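Local coordinates for protein shikimate 5-dehydrogenase (Mycobacterium fortuitum subsp. fortuitum DSM 46621, PDB 4XIJ) that probably catalyses the NADP-dependent reduction of 3-dehydroshikimate to shikimate, the fourth step of the chorismate pathway that leads to the aromatic amino acids, at residues G58-S61 with A62-P65. Numbering follows the deposited sequence.
Sequences GLVS and ALGP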
loop_
_atom_site.group_PDB
_atom_site.type_symbol
_atom_site.label_atom_id
_atom_site.label_comp_id
_atom_site.label_asym_id
_atom_site.label_seq_id
_atom_site.Cartn_x
_atom_site.Cartn_y
_atom_site.Cartn_z
ATOM N N GLY A 58 15.859 5.691 -16.915
ATOM C CA GLY A 58 17.032 6.522 -17.119
ATOM C C GLY A 58 17.461 7.256 -15.872
ATOM O O GLY A 58 18.646 7.417 -15.599
ATOM N N LEU A 59 16.493 7.708 -15.092
ATOM C CA LEU A 59 16.794 8.434 -13.875
ATOM C C LEU A 59 17.550 7.512 -12.897
ATOM O O LEU A 59 18.617 7.865 -12.365
ATOM C CB LEU A 59 15.488 8.928 -13.252
ATOM C CG LEU A 59 15.660 9.675 -11.938
ATOM C CD1 LEU A 59 16.469 10.914 -12.196
ATOM C CD2 LEU A 59 14.312 10.019 -11.372
ATOM N N VAL A 60 16.982 6.334 -12.614
ATOM C CA VAL A 60 17.594 5.459 -11.611
ATOM C C VAL A 60 18.934 4.915 -12.100
ATOM O O VAL A 60 19.868 4.780 -11.302
ATOM C CB VAL A 60 16.633 4.310 -11.227
ATOM C CG1 VAL A 60 17.193 3.494 -10.081
ATOM C CG2 VAL A 60 15.256 4.905 -10.764
ATOM N N SER A 61 19.047 4.672 -13.414
ATOM C CA SER A 61 20.267 4.108 -13.970
ATOM C C SER A 61 21.440 5.014 -13.723
ATOM O O SER A 61 22.540 4.523 -13.564
ATOM C CB SER A 61 20.175 3.891 -15.491
ATOM O OG SER A 61 19.210 2.906 -15.849
ATOM N N ALA A 62 21.198 6.323 -13.662
ATOM C CA ALA A 62 22.289 7.284 -13.531
ATOM C C ALA A 62 22.745 7.554 -12.080
ATOM O O ALA A 62 23.770 8.254 -11.855
ATOM C CB ALA A 62 21.875 8.584 -14.197
ATOM N N LEU A 63 22.030 6.995 -11.107
ATOM C CA LEU A 63 22.311 7.323 -9.704
ATOM C C LEU A 63 23.585 6.638 -9.223
ATOM O O LEU A 63 23.767 5.421 -9.423
ATOM C CB LEU A 63 21.137 6.940 -8.792
ATOM C CG LEU A 63 19.801 7.590 -9.120
ATOM C CD1 LEU A 63 18.756 7.028 -8.140
ATOM C CD2 LEU A 63 19.861 9.126 -9.026
ATOM N N GLY A 64 24.424 7.411 -8.534
ATOM C CA GLY A 64 25.658 6.898 -7.981
ATOM C C GLY A 64 25.461 6.081 -6.720
ATOM O O GLY A 64 24.330 5.955 -6.221
ATOM N N PRO A 65 26.561 5.502 -6.210
ATOM C CA PRO A 65 26.504 4.534 -5.103
ATOM C C PRO A 65 25.981 5.140 -3.793
ATOM O O PRO A 65 25.473 4.390 -2.965
ATOM C CB PRO A 65 27.957 4.043 -4.984
ATOM C CG PRO A 65 28.753 5.048 -5.639
ATOM C CD PRO A 65 27.946 5.699 -6.696
HETATM O O HOH W 1 22.023 3.358 -10.351
HETATM O O HOH W 2 25.184 4.900 -12.144
#
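L63 N meets V60 O at 3.1 Å in a nearly straight hydrogen bond (N-H...O 165°). One residue back, A62 N reaches L59 O at 3.3 Å and makes a longer, weak bond to G58 O. A62 N and L63 N thus each pair three residues back, with the weak bond to G58 O the i to i+4 one. The methyl of A62 is exposed, so a small residue serves there, its CB 3.7 Å from G58 O. The side chain of L63 folds back along the carbonyl end of helix 56-61: with CG anti to its own carbonyl carbon (chi1 -58°), CG lies 3.5 Å from L59 O and CD1 4.3 Å from V60 CG1. Helix 56-61 and strand 67-72 belong to the substrate-binding domain of the shikimate dehydrogenase family, and this stretch carries the chain from one to the other. V60, buried, branched and apolar, and L63, a longer apolar residue, suit the join because their side chains touch L70 and W108 on the sheet, whereas S61, at the surface, hydrogen-bonds through OG to P57 O within the helix. Two waters bridge carbonyls around the turn: one lies 2.8 Å from V60 O, which also accepts L63 N, and within hydrogen-bonding distance of L63 O; the other donates to S61 O (3.0 Å) and L63 O. Farther along, R102 donates to G64 O and more weakly to L63 O, tying the extended run toward P65 to strand 99-102.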